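Local atomic coordinates of anabena Tic22 (Anabaena sp., PDB entry 4EV1), a protein that probably acts as a chaperone in protein transport, as a thylakoid-associated member of the Tic22-like family. Residues 136-141 / 145-150; 118-123 / 184-189; 9-14 / 87-92; 15-20 / 213-218. All blocks are in the same frame, centred on the assembly; numbering follows the deposited sequence.

Interaction 1: residues 136-141 / 145-150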
loop_
_atom_site.group_PDB
_atom_site.type_symbol
_atom_site.label_atom_id
_atom_site.label_comp_id
_atom_site.label_asym_id
_atom_site.label_seq_id
_atom_site.Cartn_x
_atom_site.Cartn_y
_atom_site.Cartn_z
ATOM N N PHE A 136 6.381 8.300 1.240
ATOM C CA PHE A 136 7.437 9.260 1.395
ATOM C C PHE A 136 7.334 10.263 0.295
ATOM O O PHE A 136 7.238 9.873 -0.866
ATOM C CB PHE A 136 8.789 8.565 1.369
ATOM C CG PHE A 136 8.871 7.405 2.322
ATOM C CD1 PHE A 136 8.524 6.133 1.913
ATOM C CD2 PHE A 136 9.258 7.595 3.643
ATOM C CE1 PHE A 136 8.581 5.060 2.789
ATOM C CE2 PHE A 136 9.332 6.520 4.521
ATOM C CZ PHE A 136 8.988 5.248 4.084
ATOM N N ALA A 137 7.362 11.556 0.660
ATOM C CA ALA A 137 7.216 12.601 -0.341
ATOM C C ALA A 137 8.325 13.609 -0.129
ATOM O O ALA A 137 8.591 14.030 1.020
ATOM C CB ALA A 137 5.830 13.267 -0.234
ATOM N N VAL A 138 8.982 13.978 -1.223
ATOM C CA VAL A 138 10.085 14.923 -1.162
ATOM C C VAL A 138 9.574 16.355 -1.191
ATOM O O VAL A 138 8.705 16.686 -1.984
ATOM C CB VAL A 138 11.065 14.684 -2.299
ATOM C CG1 VAL A 138 12.173 15.787 -2.348
ATOM C CG2 VAL A 138 11.657 13.300 -2.115
ATOM N N ARG A 139 10.119 17.188 -0.314
ATOM C CA ARG A 139 9.698 18.589 -0.247
ATOM C C ARG A 139 10.900 19.450 -0.446
ATOM O O ARG A 139 12.010 19.059 -0.081
ATOM C CB ARG A 139 9.096 18.924 1.107
ATOM C CG ARG A 139 7.939 18.051 1.531
ATOM C CD ARG A 139 7.363 18.568 2.823
ATOM N NE ARG A 139 8.191 18.243 3.975
ATOM C CZ ARG A 139 7.775 18.295 5.240
ATOM N NH1 ARG A 139 6.532 18.661 5.535
ATOM N NH2 ARG A 139 8.613 17.963 6.218
ATOM N N PHE A 140 10.679 20.625 -1.018
ATOM C CA PHE A 140 11.741 21.622 -1.163
ATOM C C PHE A 140 12.330 22.034 0.214
ATOM O O PHE A 140 13.539 22.294 0.336
ATOM C CB PHE A 140 11.216 22.850 -1.920
ATOM C CG PHE A 140 10.935 22.597 -3.386
ATOM C CD1 PHE A 140 11.983 22.390 -4.283
ATOM C CD2 PHE A 140 9.648 22.546 -3.863
ATOM C CE1 PHE A 140 11.733 22.121 -5.626
ATOM C CE2 PHE A 140 9.394 22.287 -5.207
ATOM C CZ PHE A 140 10.428 22.084 -6.084
ATOM N N ALA A 141 11.466 22.097 1.224
ATOM C CA ALA A 141 11.862 22.367 2.607
ATOM C C ALA A 141 10.670 22.016 3.485
ATOM O O ALA A 141 9.555 21.951 2.981
ATOM C CB ALA A 141 12.263 23.859 2.796
ATOM N N GLY A 145 6.684 23.380 -0.670
ATOM C CA GLY A 145 5.805 22.482 -1.419
ATOM C C GLY A 145 6.449 21.165 -1.800
ATOM O O GLY A 145 7.648 20.963 -1.587
ATOM N N TYR A 146 5.641 20.269 -2.364
ATOM C CA TYR A 146 6.099 18.969 -2.836
ATOM C C TYR A 146 6.772 19.155 -4.185
ATOM O O TYR A 146 6.243 19.865 -5.039
ATOM C CB TYR A 146 4.924 17.993 -2.948
ATOM C CG TYR A 146 4.326 17.822 -1.617
ATOM C CD1 TYR A 146 4.936 17.016 -0.689
ATOM C CD2 TYR A 146 3.204 18.543 -1.234
ATOM C CE1 TYR A 146 4.433 16.888 0.576
ATOM C CE2 TYR A 146 2.699 18.432 0.044
ATOM C CZ TYR A 146 3.322 17.610 0.945
ATOM O OH TYR A 146 2.843 17.473 2.215
ATOM N N VAL A 147 7.929 18.507 -4.346
ATOM C CA VAL A 147 8.708 18.546 -5.570
ATOM C C VAL A 147 8.033 17.681 -6.629
ATOM O O VAL A 147 7.782 16.500 -6.387
ATOM C CB VAL A 147 10.173 18.004 -5.358
ATOM C CG1 VAL A 147 10.916 17.919 -6.685
ATOM C CG2 VAL A 147 10.937 18.861 -4.383
ATOM N N PRO A 148 7.707 18.276 -7.789
ATOM C CA PRO A 148 7.186 17.517 -8.926
ATOM C C PRO A 148 8.287 16.901 -9.782
ATOM O O PRO A 148 9.461 17.283 -9.665
ATOM C CB PRO A 148 6.400 18.554 -9.734
ATOM C CG PRO A 148 6.614 19.894 -9.049
ATOM C CD PRO A 148 7.705 19.727 -8.057
ATOM N N ILE A 149 7.911 15.928 -10.607
ATOM C CA ILE A 149 8.836 15.350 -11.584
ATOM C C ILE A 149 8.213 15.380 -12.974
ATOM O O ILE A 149 6.991 15.399 -13.126
ATOM C CB ILE A 149 9.301 13.901 -11.231
ATOM C CG1 ILE A 149 8.110 12.982 -10.941
ATOM C CG2 ILE A 149 10.228 13.922 -10.034
ATOM C CD1 ILE A 149 8.459 11.483 -10.930
ATOM N N LYS A 150 9.096 15.411 -13.968
ATOM C CA LYS A 150 8.744 15.433 -15.389
ATOM C C LYS A 150 8.353 14.014 -15.779
ATOM O O LYS A 150 9.034 13.054 -15.393
ATOM C CB LYS A 150 9.942 15.885 -16.247
ATOM C CG LYS A 150 10.674 17.155 -15.749
ATOM C CD LYS A 150 11.912 17.558 -16.618
ATOM C CE LYS A 150 12.829 18.548 -15.870
ATOM N NZ LYS A 150 13.780 19.354 -16.732
HETATM O O HOH W 1 7.376 15.257 -4.156
#

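Interaction 2: residues 118-123 / 184-189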
loop_
_atom_site.group_PDB
_atom_site.type_symbol
_atom_site.label_atom_id
_atom_site.label_comp_id
_atom_site.label_asym_id
_atom_site.label_seq_id
_atom_site.Cartn_x
_atom_site.Cartn_y
_atom_site.Cartn_z
ATOM N N ASP A 118 12.956 6.618 11.406
ATOM C CA ASP A 118 14.221 7.368 11.265
ATOM C C ASP A 118 13.968 8.794 10.773
ATOM O O ASP A 118 14.431 9.771 11.370
ATOM C CB ASP A 118 15.154 6.665 10.268
ATOM C CG ASP A 118 15.690 5.331 10.787
ATOM O OD1 ASP A 118 15.590 5.073 12.006
ATOM O OD2 ASP A 118 16.218 4.539 9.971
ATOM N N LEU A 119 13.218 8.913 9.681
ATOM C CA LEU A 119 12.852 10.235 9.147
ATOM C C LEU A 119 12.039 11.080 10.146
ATOM O O LEU A 119 12.233 12.301 10.233
ATOM C CB LEU A 119 12.125 10.116 7.802
ATOM C CG LEU A 119 12.967 9.758 6.579
ATOM C CD1 LEU A 119 12.070 9.353 5.420
ATOM C CD2 LEU A 119 13.860 10.926 6.171
ATOM N N LEU A 120 11.166 10.441 10.920
ATOM C CA LEU A 120 10.351 11.173 11.895
ATOM C C LEU A 120 11.251 11.799 12.987
ATOM O O LEU A 120 11.067 12.965 13.335
ATOM C CB LEU A 120 9.236 10.290 12.486
ATOM C CG LEU A 120 8.036 9.999 11.555
ATOM C CD1 LEU A 120 7.163 8.902 12.142
ATOM C CD2 LEU A 120 7.200 11.246 11.250
ATOM N N ARG A 121 12.234 11.037 13.473
ATOM C CA ARG A 121 13.288 11.556 14.390
ATOM C C ARG A 121 13.939 12.841 13.871
ATOM O O ARG A 121 13.945 13.864 14.551
ATOM C CB ARG A 121 14.391 10.516 14.633
ATOM C CG ARG A 121 13.859 9.200 15.179
ATOM C CD ARG A 121 14.919 8.203 15.663
ATOM N NE ARG A 121 16.156 8.785 16.185
ATOM C CZ ARG A 121 17.319 8.840 15.527
ATOM N NH1 ARG A 121 18.374 9.379 16.124
ATOM N NH2 ARG A 121 17.437 8.374 14.279
ATOM N N GLN A 122 14.470 12.790 12.657
ATOM C CA GLN A 122 15.062 13.996 12.040
ATOM C C GLN A 122 14.025 14.988 11.455
ATOM O O GLN A 122 14.259 15.629 10.434
ATOM C CB GLN A 122 16.197 13.664 11.031
ATOM C CG GLN A 122 16.186 12.277 10.380
ATOM C CD GLN A 122 16.580 12.291 8.902
ATOM O OE1 GLN A 122 16.452 13.312 8.207
ATOM N NE2 GLN A 122 17.030 11.141 8.406
ATOM N N SER A 123 12.882 15.112 12.112
ATOM C CA SER A 123 11.996 16.254 11.911
ATOM C C SER A 123 11.487 16.779 13.255
ATOM O O SER A 123 10.598 17.637 13.299
ATOM C CB SER A 123 10.817 15.854 11.026
ATOM O OG SER A 123 10.095 14.792 11.618
ATOM N N ILE A 184 12.475 14.661 3.137
ATOM C CA ILE A 184 11.425 13.687 2.862
ATOM C C ILE A 184 10.394 13.757 3.983
ATOM O O ILE A 184 10.750 13.573 5.135
ATOM C CB ILE A 184 11.991 12.263 2.804
ATOM C CG1 ILE A 184 13.127 12.179 1.781
ATOM C CG2 ILE A 184 10.852 11.263 2.464
ATOM C CD1 ILE A 184 13.851 10.813 1.741
ATOM N N GLN A 185 9.127 14.002 3.641
ATOM C CA GLN A 185 8.019 13.897 4.594
ATOM C C GLN A 185 7.467 12.469 4.688
ATOM O O GLN A 185 7.212 11.806 3.671
ATOM C CB GLN A 185 6.863 14.807 4.196
ATOM C CG GLN A 185 5.840 15.030 5.293
ATOM C CD GLN A 185 4.627 15.812 4.833
ATOM O OE1 GLN A 185 4.409 16.004 3.644
ATOM N NE2 GLN A 185 3.827 16.278 5.785
ATOM N N VAL A 186 7.266 12.022 5.925
ATOM C CA VAL A 186 6.599 10.759 6.165
ATOM C C VAL A 186 5.076 10.954 6.158
ATOM O O VAL A 186 4.520 11.801 6.880
ATOM C CB VAL A 186 7.050 10.119 7.463
ATOM C CG1 VAL A 186 6.330 8.789 7.645
ATOM C CG2 VAL A 186 8.523 9.916 7.399
ATOM N N LEU A 187 4.417 10.202 5.282
ATOM C CA LEU A 187 2.967 10.186 5.173
ATOM C C LEU A 187 2.510 8.745 5.419
ATOM O O LEU A 187 3.320 7.856 5.616
ATOM C CB LEU A 187 2.524 10.627 3.775
ATOM C CG LEU A 187 2.948 12.041 3.340
ATOM C CD1 LEU A 187 2.861 12.204 1.835
ATOM C CD2 LEU A 187 2.109 13.105 4.076
ATOM N N ASP A 188 1.214 8.537 5.435
ATOM C CA ASP A 188 0.678 7.188 5.369
ATOM C C ASP A 188 -0.511 7.128 4.447
ATOM O O ASP A 188 -1.150 8.141 4.179
ATOM C CB ASP A 188 0.352 6.618 6.749
ATOM C CG ASP A 188 -0.732 7.346 7.428
ATOM O OD1 ASP A 188 -1.813 7.449 6.851
ATOM O OD2 ASP A 188 -0.526 7.792 8.580
ATOM N N ILE A 189 -0.761 5.932 3.931
ATOM C CA ILE A 189 -1.760 5.739 2.886
ATOM C C ILE A 189 -3.176 6.132 3.295
ATOM O O ILE A 189 -3.938 6.644 2.479
ATOM C CB ILE A 189 -1.750 4.286 2.368
ATOM C CG1 ILE A 189 -2.581 4.169 1.097
ATOM C CG2 ILE A 189 -2.298 3.332 3.403
ATOM C CD1 ILE A 189 -1.897 4.834 -0.062
#

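Interaction 3: residues 9-14 / 87-92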
loop_
_atom_site.group_PDB
_atom_site.type_symbol
_atom_site.label_atom_id
_atom_site.label_comp_id
_atom_site.label_asym_id
_atom_site.label_seq_id
_atom_site.Cartn_x
_atom_site.Cartn_y
_atom_site.Cartn_z
ATOM N N GLU A 9 -8.073 4.598 -9.778
ATOM C CA GLU A 9 -7.017 4.468 -10.782
ATOM C C GLU A 9 -5.647 4.894 -10.258
ATOM O O GLU A 9 -4.643 4.379 -10.724
ATOM C CB GLU A 9 -7.333 5.296 -12.022
ATOM C CG GLU A 9 -8.460 4.745 -12.846
ATOM C CD GLU A 9 -8.897 5.712 -13.954
ATOM O OE1 GLU A 9 -8.095 6.617 -14.321
ATOM O OE2 GLU A 9 -10.037 5.557 -14.451
ATOM N N LYS A 10 -5.619 5.836 -9.311
ATOM C CA LYS A 10 -4.374 6.247 -8.658
ATOM C C LYS A 10 -3.887 5.115 -7.757
ATOM O O LYS A 10 -2.726 4.731 -7.808
ATOM C CB LYS A 10 -4.555 7.541 -7.850
ATOM C CG LYS A 10 -4.714 8.827 -8.723
ATOM C CD LYS A 10 -4.653 10.054 -7.878
ATOM C CE LYS A 10 -4.867 11.310 -8.690
ATOM N NZ LYS A 10 -3.866 11.399 -9.763
ATOM N N LEU A 11 -4.784 4.599 -6.941
ATOM C CA LEU A 11 -4.463 3.474 -6.052
ATOM C C LEU A 11 -4.035 2.210 -6.807
ATOM O O LEU A 11 -3.202 1.427 -6.311
ATOM C CB LEU A 11 -5.664 3.150 -5.154
ATOM C CG LEU A 11 -6.077 4.206 -4.153
ATOM C CD1 LEU A 11 -7.391 3.830 -3.398
ATOM C CD2 LEU A 11 -4.934 4.532 -3.184
ATOM N N ASP A 12 -4.613 1.983 -7.982
ATOM C CA ASP A 12 -4.319 0.800 -8.787
ATOM C C ASP A 12 -2.860 0.678 -9.261
ATOM O O ASP A 12 -2.440 -0.392 -9.697
ATOM C CB ASP A 12 -5.221 0.738 -10.027
ATOM C CG ASP A 12 -6.608 0.170 -9.744
ATOM O OD1 ASP A 12 -6.888 -0.266 -8.620
ATOM O OD2 ASP A 12 -7.433 0.143 -10.685
ATOM N N SER A 13 -2.098 1.759 -9.186
ATOM C CA SER A 13 -0.656 1.692 -9.482
ATOM C C SER A 13 0.046 0.697 -8.578
ATOM O O SER A 13 1.103 0.221 -8.904
ATOM C CB SER A 13 0.002 3.027 -9.187
ATOM O OG SER A 13 -0.328 3.968 -10.164
ATOM N N VAL A 14 -0.513 0.509 -7.383
ATOM C CA VAL A 14 0.163 -0.194 -6.296
ATOM C C VAL A 14 -0.362 -1.618 -6.250
ATOM O O VAL A 14 -1.561 -1.823 -6.022
ATOM C CB VAL A 14 -0.101 0.514 -4.968
ATOM C CG1 VAL A 14 0.612 -0.151 -3.822
ATOM C CG2 VAL A 14 0.294 2.024 -5.051
ATOM N N VAL A 87 -8.690 -1.874 -6.558
ATOM C CA VAL A 87 -9.704 -2.913 -6.556
ATOM C C VAL A 87 -10.122 -3.274 -5.133
ATOM O O VAL A 87 -11.299 -3.408 -4.830
ATOM C CB VAL A 87 -9.193 -4.171 -7.278
ATOM C CG1 VAL A 87 -10.206 -5.301 -7.196
ATOM C CG2 VAL A 87 -8.883 -3.830 -8.767
ATOM N N ILE A 88 -9.153 -3.432 -4.245
ATOM C CA ILE A 88 -9.442 -3.646 -2.842
ATOM C C ILE A 88 -10.171 -2.463 -2.214
ATOM O O ILE A 88 -11.151 -2.660 -1.499
ATOM C CB ILE A 88 -8.137 -3.990 -2.070
ATOM C CG1 ILE A 88 -7.554 -5.313 -2.592
ATOM C CG2 ILE A 88 -8.411 -4.103 -0.565
ATOM C CD1 ILE A 88 -6.230 -5.680 -1.948
ATOM N N TYR A 89 -9.681 -1.251 -2.440
ATOM C CA TYR A 89 -10.350 -0.026 -1.987
ATOM C C TYR A 89 -11.842 -0.033 -2.429
ATOM O O TYR A 89 -12.761 0.075 -1.609
ATOM C CB TYR A 89 -9.655 1.200 -2.599
ATOM C CG TYR A 89 -10.370 2.525 -2.335
ATOM C CD1 TYR A 89 -10.421 3.060 -1.063
ATOM C CD2 TYR A 89 -11.001 3.215 -3.370
ATOM C CE1 TYR A 89 -11.088 4.281 -0.816
ATOM C CE2 TYR A 89 -11.661 4.406 -3.152
ATOM C CZ TYR A 89 -11.689 4.955 -1.878
ATOM O OH TYR A 89 -12.349 6.151 -1.678
ATOM N N GLN A 90 -12.054 -0.221 -3.726
ATOM C CA GLN A 90 -13.402 -0.231 -4.294
ATOM C C GLN A 90 -14.271 -1.304 -3.679
ATOM O O GLN A 90 -15.409 -1.048 -3.277
ATOM C CB GLN A 90 -13.307 -0.378 -5.822
ATOM C CG GLN A 90 -14.653 -0.424 -6.529
ATOM C CD GLN A 90 -14.487 -0.673 -8.000
ATOM O OE1 GLN A 90 -14.166 -1.796 -8.437
ATOM N NE2 GLN A 90 -14.677 0.367 -8.780
ATOM N N GLN A 91 -13.721 -2.500 -3.533
ATOM C CA GLN A 91 -14.463 -3.571 -2.920
ATOM C C GLN A 91 -14.891 -3.201 -1.484
ATOM O O GLN A 91 -16.043 -3.446 -1.075
ATOM C CB GLN A 91 -13.669 -4.861 -2.932
ATOM C CG GLN A 91 -14.434 -5.983 -2.281
ATOM C CD GLN A 91 -13.822 -7.338 -2.435
ATOM O OE1 GLN A 91 -13.387 -7.727 -3.518
ATOM N NE2 GLN A 91 -13.805 -8.089 -1.341
ATOM N N LEU A 92 -13.981 -2.625 -0.714
ATOM C CA LEU A 92 -14.314 -2.228 0.666
ATOM C C LEU A 92 -15.416 -1.157 0.670
ATOM O O LEU A 92 -16.311 -1.212 1.513
ATOM C CB LEU A 92 -13.081 -1.773 1.450
ATOM C CG LEU A 92 -12.085 -2.870 1.823
ATOM C CD1 LEU A 92 -10.745 -2.245 2.283
ATOM C CD2 LEU A 92 -12.698 -3.783 2.910
#

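Interaction 4: residues 15-20 / 213-218. With EDO (1,2-ethanediol), chain G.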
loop_
_atom_site.group_PDB
_atom_site.type_symbol
_atom_site.label_atom_id
_atom_site.label_comp_id
_atom_site.label_asym_id
_atom_site.label_seq_id
_atom_site.Cartn_x
_atom_site.Cartn_y
_atom_site.Cartn_z
ATOM N N PRO A 15 0.508 -2.603 -6.445
ATOM C CA PRO A 15 0.045 -3.984 -6.253
ATOM C C PRO A 15 0.049 -4.398 -4.771
ATOM O O PRO A 15 0.926 -4.021 -4.015
ATOM C CB PRO A 15 1.043 -4.814 -7.055
ATOM C CG PRO A 15 2.276 -4.054 -7.016
ATOM C CD PRO A 15 1.923 -2.558 -6.840
ATOM N N ILE A 16 -0.947 -5.187 -4.389
ATOM C CA ILE A 16 -1.068 -5.700 -3.064
ATOM C C ILE A 16 -0.979 -7.199 -3.243
ATOM O O ILE A 16 -1.552 -7.744 -4.186
ATOM C CB ILE A 16 -2.440 -5.313 -2.470
ATOM C CG1 ILE A 16 -2.580 -3.780 -2.434
ATOM C CG2 ILE A 16 -2.652 -5.970 -1.068
ATOM C CD1 ILE A 16 -1.646 -3.037 -1.499
ATOM N N TYR A 17 -0.275 -7.886 -2.370
ATOM C CA TYR A 17 -0.111 -9.370 -2.507
ATOM C C TYR A 17 -0.976 -10.127 -1.472
ATOM O O TYR A 17 -0.868 -9.895 -0.296
ATOM C CB TYR A 17 1.366 -9.685 -2.390
ATOM C CG TYR A 17 2.163 -8.912 -3.407
ATOM C CD1 TYR A 17 2.135 -9.266 -4.741
ATOM C CD2 TYR A 17 2.894 -7.803 -3.051
ATOM C CE1 TYR A 17 2.840 -8.559 -5.689
ATOM C CE2 TYR A 17 3.601 -7.061 -4.011
ATOM C CZ TYR A 17 3.551 -7.453 -5.348
ATOM O OH TYR A 17 4.254 -6.760 -6.320
ATOM N N LEU A 18 -1.893 -10.956 -1.949
ATOM C CA LEU A 18 -2.789 -11.717 -1.149
ATOM C C LEU A 18 -2.326 -13.157 -1.158
ATOM O O LEU A 18 -1.694 -13.597 -2.139
ATOM C CB LEU A 18 -4.191 -11.630 -1.709
ATOM C CG LEU A 18 -4.856 -10.245 -1.682
ATOM C CD1 LEU A 18 -6.334 -10.428 -2.081
ATOM C CD2 LEU A 18 -4.699 -9.513 -0.291
ATOM N N VAL A 19 -2.525 -13.834 -0.038
ATOM C CA VAL A 19 -2.337 -15.278 0.033
ATOM C C VAL A 19 -3.659 -15.946 -0.313
ATOM O O VAL A 19 -4.689 -15.782 0.395
ATOM C CB VAL A 19 -1.819 -15.742 1.398
ATOM C CG1 VAL A 19 -1.786 -17.298 1.464
ATOM C CG2 VAL A 19 -0.450 -15.190 1.673
ATOM N N THR A 20 -3.642 -16.707 -1.402
ATOM C CA THR A 20 -4.891 -17.215 -2.010
ATOM C C THR A 20 -4.787 -18.647 -2.436
ATOM O O THR A 20 -3.678 -19.171 -2.479
ATOM C CB THR A 20 -5.322 -16.401 -3.230
ATOM O OG1 THR A 20 -4.527 -16.733 -4.366
ATOM C CG2 THR A 20 -5.232 -14.889 -2.997
ATOM N N PRO A 213 10.553 -0.793 -5.712
ATOM C CA PRO A 213 11.274 -1.245 -6.913
ATOM C C PRO A 213 10.931 -2.694 -7.275
ATOM O O PRO A 213 10.837 -3.033 -8.469
ATOM C CB PRO A 213 12.759 -1.135 -6.520
ATOM C CG PRO A 213 12.818 -0.163 -5.444
ATOM C CD PRO A 213 11.467 -0.206 -4.713
ATOM N N GLU A 214 10.763 -3.515 -6.255
ATOM C CA GLU A 214 10.433 -4.919 -6.459
ATOM C C GLU A 214 9.073 -5.103 -7.132
ATOM O O GLU A 214 8.930 -5.927 -8.027
ATOM C CB GLU A 214 10.475 -5.682 -5.146
ATOM C CG GLU A 214 11.858 -5.734 -4.486
ATOM C CD GLU A 214 12.314 -4.435 -3.734
ATOM O OE1 GLU A 214 11.538 -3.478 -3.504
ATOM O OE2 GLU A 214 13.511 -4.391 -3.346
ATOM N N SER A 215 8.083 -4.320 -6.704
ATOM C CA SER A 215 6.745 -4.362 -7.318
ATOM C C SER A 215 6.766 -3.822 -8.753
ATOM O O SER A 215 6.038 -4.305 -9.621
ATOM C CB SER A 215 5.743 -3.603 -6.430
ATOM O OG SER A 215 5.349 -4.432 -5.346
ATOM N N ARG A 216 7.544 -2.762 -8.987
ATOM C CA ARG A 216 7.633 -2.179 -10.337
ATOM C C ARG A 216 8.211 -3.210 -11.311
ATOM O O ARG A 216 7.681 -3.383 -12.408
ATOM C CB ARG A 216 8.509 -0.918 -10.346
ATOM C CG ARG A 216 7.859 0.266 -9.625
ATOM C CD ARG A 216 8.521 1.553 -10.024
ATOM N NE ARG A 216 9.993 1.557 -9.855
ATOM C CZ ARG A 216 10.637 1.923 -8.743
ATOM N NH1 ARG A 216 9.975 2.244 -7.632
ATOM N NH2 ARG A 216 11.972 1.956 -8.722
ATOM N N GLU A 217 9.272 -3.884 -10.879
ATOM C CA GLU A 217 9.927 -4.955 -11.624
ATOM C C GLU A 217 8.949 -6.124 -11.858
ATOM O O GLU A 217 8.790 -6.564 -12.981
ATOM C CB GLU A 217 11.156 -5.449 -10.858
ATOM C CG GLU A 217 11.947 -6.605 -11.547
ATOM C CD GLU A 217 13.162 -7.114 -10.733
ATOM O OE1 GLU A 217 13.296 -6.806 -9.530
ATOM O OE2 GLU A 217 13.970 -7.883 -11.302
ATOM N N TYR A 218 8.273 -6.581 -10.809
ATOM C CA TYR A 218 7.291 -7.652 -10.947
ATOM C C TYR A 218 6.204 -7.317 -11.959
ATOM O O TYR A 218 5.834 -8.161 -12.781
ATOM C CB TYR A 218 6.648 -7.971 -9.608
ATOM C CG TYR A 218 5.596 -9.031 -9.693
ATOM C CD1 TYR A 218 5.959 -10.351 -9.932
ATOM C CD2 TYR A 218 4.250 -8.717 -9.574
ATOM C CE1 TYR A 218 5.029 -11.324 -10.033
ATOM C CE2 TYR A 218 3.280 -9.715 -9.680
ATOM C CZ TYR A 218 3.680 -11.006 -9.902
ATOM O OH TYR A 218 2.781 -12.018 -10.040
HETATM C C1 EDO G . 9.294 -5.225 -1.646
HETATM O O1 EDO G . 9.908 -4.153 -0.947
HETATM C C2 EDO G . 8.332 -4.567 -2.627
HETATM O O2 EDO G . 7.020 -4.260 -2.125
HETATM O O HOH W 2 3.508 -3.427 -3.383
HETATM O O HOH W 3 6.859 -7.698 -6.418
#

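Interaction 1: residues 136-141 / 145-150
Val-147 and Phe-140 meet as a methyl group seated on an aromatic face: Val-147 CG2 lies 3.5 Å from the ring centroid of Phe-140, only 8° off the ring normal. Phe-140 CG stands anti to its own carbonyl carbon (chi1 -70°), which swings the ring across the valine at about a right angle. The same CG2 of Val-147 also touches Val-138 CG1 at 3.9 Å. Two backbone bonds join the segments, Val-147 N to Val-138 O at 3.1 Å and Phe-140 N to Gly-145 O at 3.1 Å. They flank a single bridge between Arg-139 and Tyr-146, a non-hydrogen-bonded pair that closes the short loop after strand 134-139. A water gives Val-138 O a second partner at 2.9 Å and reaches Val-147 O at 2.6 Å. Arg-139 and Tyr-146 run side by side, Arg-139 CG 3.8 Å from Tyr-146 CE1, while their polar ends are taken by Asp-183 and Gln-185 on strand 183-188. The rings of Phe-140 and His-179 also meet. The doubly bonded carbonyl of Val-138 and the methyl-covered face of Phe-140 together imply a connection fixed by both polar and apolar forces despite its single bridge.

Interaction 2: residues 118-123 / 184-189
Leu-120, whose CD2 lies 4.0 Å from Val-186 CB, also supplies a sound polar bond at the helix end: its carbonyl O accepts Ser-123 N at 3.1 Å as helix 110-121 finishes. A second backbone bond, from Gln-122 N to Asp-118 O at 3.3 Å, belongs to the same last turn. This is an example of a helix packed on the face of an antiparallel pair of strands, here 134-139 and 183-188. Across the interface the chemistry is purely aliphatic. Ile-184 and Val-186, two residues apart on their strand, present their side chains to the helix. Gln-185 between them points away; its side-chain OE1 bonds Tyr-146 OH, while its backbone N pairs with Ala-137 O. Leu-119 answers both: its CB meets Val-186 and its CD1 branch meets Ile-184. Phe-136 of the neighbouring strand also touches Leu-119 and Ile-184, and helix 165-175 lies against Ile-184, so the leucine enters a wider apolar layer. Farther along, Asp-188 N-caps the next helix through Gly-191 N. With Ile-184 CG2 anti to its backbone N, that methyl comes within 3.7 Å of Leu-119 CD1, and Val-186 CG2 approaches Leu-119 CB to 3.6 Å.

Interaction 3: residues 9-14 / 87-92
Leu-11 and Tyr-89 make the apolar half of a helix-to-helix contact, in which the C-terminal part of helix 4-11 and the turn that begins at Leu-11 lean on helix 85-94. The leucine arrives over one ring face as a CH-pi contact, its CD1 3.9 Å from the centroid of Tyr-89 and 29° off the normal. It sits toward the root of the ring, since Leu-11 CD1 is 3.6 Å from Tyr-89 CB, and the two side chains cross at about a right angle. Tyr-89 CG is anti to the backbone N (chi1 173°), which sends the hydroxyl on past the leucine to Gln-197 and Glu-4.

The polar half belongs to Asp-12. Its OD1 lies 3.2 Å from Val-87 N, near the start of helix 85-94, where the helix end would probably stabilise a negative charge. OD2 forms a salt bridge with Lys-8, one turn back along helix 4-11, so the carboxylate is tethered from its own side of the contact.

Backbone bonding shapes the turn. A type I beta turn from Leu-11 to Val-14 redirects the chain toward strand 15-20, and it is closed by Val-14 N bonding to Leu-11 O at 3.0 Å.

Interaction 4: residues 15-20 / 213-218
A strand crossed by a helix at nearly a right angle is the motif here: the C-terminal helix 213-220 lies over the beginning of strand 15-20, with segment axes 10.0 Å apart at 89°. The contact is buried, and its centre is a small polar cluster around Ser-215. Ser-215 OG and Tyr-17 OH lie 2.8 Å apart in a hydrogen bond whose direction is not settled, and the serine oxygen sits at the edge of the tyrosine ring, in its plane. Two waters extend the cluster. One receives a bond from Ser-215 OG at 2.9 Å and passes one on to Pro-15 O at 2.7 Å, which ties the strand backbone to the helix. The other lies 2.8 Å from Tyr-17 OH and makes a weak bond to Glu-214 O.

Apolar contacts flank this network. Pro-15 CG packs against the CB of Ser-215, and the side chains of Tyr-17 and Tyr-218 run past one another, heading opposite ways. Arg-51 of helix 51-63 touches both tyrosines, while strand 79-84 lies against them as well. On the helix flank, an ethanediol molecule, probably from the crystallisation liquor, donates from O1 to Glu-214 OE1 at 3.1 Å. Between the tyrosines the nearest ring carbons, Tyr-17 CE1 and Tyr-218 CD2, are 4.1 Å apart.

The four contacts fall into two adjoining pairs. Interactions 1 and 2 share the sheet of strands 134-139 and 183-188: one closes a short loop at its end, partly exposed and based on backbone bonds, while the other lays a helix on its face by aliphatic contact alone. They touch where Phe-136 CB packs on Ile-184 CG2. Interactions 3 and 4 begin on consecutive elements, helix 4-11 and strand 15-20, their segments alternate along the chain, and they meet where Ile-88 packs on Ile-16. Of all four, interaction 4 is the buried one, yet it is built round hydroxyls and waters. Interactions 2 and 4 lie on opposite sides of the chain's centre, about 24 Å apart between centres.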